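Local atomic coordinates of uncharacterized protein (Bordetella bronchiseptica, PDB entry 4XG0), a protein that probably acts as a kinase of acid sugars in a catabolic pathway, as a member of the DUF1537 family. Residues Q371-A376 with T389-Q394. Sequence-based numbering, arbitrary orientation.
Sequences QASGIA and TLTGGQ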
ATOM      1  N   GLN A 371     -17.660  16.866  16.635  1.00 26.00           N
ATOM      2  CA  GLN A 371     -17.097  17.886  17.524  1.00 28.74           C
ATOM      3  C   GLN A 371     -15.595  18.038  17.298  1.00 26.27           C
ATOM      4  O   GLN A 371     -14.835  18.371  18.211  1.00 31.39           O
ATOM      5  CB  GLN A 371     -17.438  17.571  18.998  1.00 30.73           C
ATOM      6  CG  GLN A 371     -18.926  17.228  19.204  1.00 37.32           C
ATOM      7  CD  GLN A 371     -19.240  16.700  20.615  1.00 44.67           C
ATOM      8  OE1 GLN A 371     -18.414  16.021  21.245  1.00 55.79           O
ATOM      9  NE2 GLN A 371     -20.437  17.004  21.104  1.00 43.71           N
ATOM     10  N   ALA A 372     -15.176  17.806  16.057  1.00 25.84           N
ATOM     11  CA  ALA A 372     -13.802  18.010  15.675  1.00 25.75           C
ATOM     12  C   ALA A 372     -13.543  19.480  15.430  1.00 29.13           C
ATOM     13  O   ALA A 372     -14.362  20.168  14.791  1.00 32.90           O
ATOM     14  CB  ALA A 372     -13.470  17.205  14.419  1.00 23.73           C
ATOM     15  N   SER A 373     -12.414  19.956  15.936  1.00 30.44           N
ATOM     16  CA  SER A 373     -12.027  21.359  15.763  1.00 39.52           C
ATOM     17  C   SER A 373     -11.394  21.584  14.386  1.00 38.88           C
ATOM     18  O   SER A 373     -11.488  22.657  13.784  1.00 42.45           O
ATOM     19  CB  SER A 373     -11.035  21.750  16.846  1.00 42.50           C
ATOM     20  OG  SER A 373      -9.903  20.899  16.830  1.00 45.97           O
ATOM     21  N   GLY A 374     -10.747  20.553  13.873  1.00 27.83           N
ATOM     22  CA  GLY A 374      -9.957  20.719  12.678  1.00 27.63           C
ATOM     23  C   GLY A 374      -9.299  19.408  12.325  1.00 28.93           C
ATOM     24  O   GLY A 374      -9.701  18.377  12.853  1.00 22.38           O
ATOM     25  N   ILE A 375      -8.319  19.464  11.425  1.00 24.60           N
ATOM     26  CA  ILE A 375      -7.697  18.275  10.838  1.00 21.16           C
ATOM     27  C   ILE A 375      -6.197  18.446  10.930  1.00 22.42           C
ATOM     28  O   ILE A 375      -5.625  19.438  10.472  1.00 21.04           O
ATOM     29  CB  ILE A 375      -8.092  18.117   9.347  1.00 25.02           C
ATOM     30  CG1 ILE A 375      -9.610  17.991   9.211  1.00 27.91           C
ATOM     31  CG2 ILE A 375      -7.371  16.935   8.717  1.00 21.83           C
ATOM     32  CD1 ILE A 375     -10.102  17.953   7.759  1.00 24.94           C
ATOM     33  N   ALA A 376      -5.519  17.496  11.549  1.00 18.58           N
ATOM     34  CA  ALA A 376      -4.076  17.581  11.525  1.00 19.32           C
ATOM     35  C   ALA A 376      -3.599  16.946  10.231  1.00 19.73           C
ATOM     36  O   ALA A 376      -3.819  15.767   9.995  1.00 19.58           O
ATOM     37  CB  ALA A 376      -3.476  16.863  12.741  1.00 21.89           C
ATOM     38  N   THR A 389      -5.816  13.680  10.110  1.00 18.13           N
ATOM     39  CA  THR A 389      -6.558  13.063  11.181  1.00 20.15           C
ATOM     40  C   THR A 389      -7.368  14.112  11.961  1.00 15.09           C
ATOM     41  O   THR A 389      -6.924  15.234  12.144  1.00 20.91           O
ATOM     42  CB  THR A 389      -5.619  12.347  12.123  1.00 15.08           C
ATOM     43  OG1 THR A 389      -4.592  13.227  12.596  1.00 19.64           O
ATOM     44  CG2 THR A 389      -4.956  11.174  11.385  1.00 21.61           C
ATOM     45  N   LEU A 390      -8.531  13.715  12.458  1.00 15.99           N
ATOM     46  CA  LEU A 390      -9.342  14.639  13.242  1.00 19.12           C
ATOM     47  C   LEU A 390      -8.621  15.098  14.492  1.00 16.39           C
ATOM     48  O   LEU A 390      -7.978  14.322  15.213  1.00 19.41           O
ATOM     49  CB  LEU A 390     -10.705  14.071  13.643  1.00 19.13           C
ATOM     50  CG  LEU A 390     -11.630  13.712  12.485  1.00 18.08           C
ATOM     51  CD1 LEU A 390     -12.924  13.076  12.954  1.00 22.02           C
ATOM     52  CD2 LEU A 390     -11.908  14.937  11.634  1.00 23.26           C
ATOM     53  N   THR A 391      -8.761  16.389  14.782  1.00 21.84           N
ATOM     54  CA  THR A 391      -8.325  16.886  16.071  1.00 24.44           C
ATOM     55  C   THR A 391      -9.510  17.326  16.876  1.00 21.70           C
ATOM     56  O   THR A 391     -10.452  17.931  16.337  1.00 22.91           O
ATOM     57  CB  THR A 391      -7.340  18.054  15.938  1.00 38.36           C
ATOM     58  OG1 THR A 391      -8.025  19.218  15.482  1.00 38.72           O
ATOM     59  CG2 THR A 391      -6.273  17.712  14.938  1.00 34.19           C
ATOM     60  N   GLY A 392      -9.463  17.010  18.167  1.00 26.93           N
ATOM     61  CA  GLY A 392     -10.545  17.339  19.073  1.00 36.04           C
ATOM     62  C   GLY A 392     -11.724  16.396  18.947  1.00 32.57           C
ATOM     63  O   GLY A 392     -11.835  15.611  18.011  1.00 29.60           O
ATOM     64  N   GLY A 393     -12.607  16.458  19.930  1.00 28.37           N
ATOM     65  CA  GLY A 393     -13.877  15.776  19.831  1.00 29.44           C
ATOM     66  C   GLY A 393     -13.789  14.286  20.057  1.00 28.20           C
ATOM     67  O   GLY A 393     -12.745  13.743  20.424  1.00 33.30           O
ATOM     68  N   GLN A 394     -14.877  13.609  19.756  1.00 30.47           N
ATOM     69  CA  GLN A 394     -15.070  12.219  20.152  1.00 29.82           C
ATOM     70  C   GLN A 394     -14.289  11.188  19.315  1.00 37.41           C
ATOM     71  O   GLN A 394     -14.158  10.028  19.700  1.00 32.92           O
ATOM     72  CB  GLN A 394     -16.573  11.923  20.066  1.00 32.60           C
ATOM     73  CG  GLN A 394     -17.468  13.047  20.661  1.00 46.29           C
ATOM     74  CD  GLN A 394     -18.951  12.820  20.408  1.00 47.80           C
ATOM     75  OE1 GLN A 394     -19.648  12.232  21.234  1.00 54.04           O
ATOM     76  NE2 GLN A 394     -19.438  13.290  19.257  1.00 54.13           N
TER
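Thr391 and Gly374 form a hydrogen-bonded pair in the open end of an antiparallel beta hairpin, strands 374-380 and 385-391, whose first strand edges the mixed sheet of the nucleotide-binding C-terminal domain. The example illustrates how one threonine can serve backbone, hydroxyl and methyl contacts at once. Thr391 N reaches Gly374 O at 2.9 Å, almost straight at the hydrogen (171°) but from above the carbonyl plane. From there the side chain can be followed outward. Thr391 CB lies 3.9 Å from both Gly374 O and Ser373 OG, and its two branches then diverge. With Thr391 OG1 set between the backbone N and the carbonyl carbon (chi1 71°), this hydroxyl oxygen is 2.9 Å from Ser373 OG and makes at most a weak bond to Gly374 O (3.2 Å). The methyl Thr391 CG2 turns the other way along the strand and packs on Ala376 CB at 3.7 Å. Ala376 and Thr389 close the next hydrogen-bonded pair through two reciprocal backbone bonds. Between these pairs, Ile375 and Leu390 point to the other sheet face, where both touch Leu367 of helix 360-369 and Val400 of strand 399-403. Beside them Ala372 CB meets Leu390 CD2, joining the helix exit to this apolar patch. That helix ends in a Schellman motif at Gln371, whose extended side chain crosses that of Gln394 with the amide planes 34° apart; Gln371 OE1 approaches Gln394 CG to 3.2 Å.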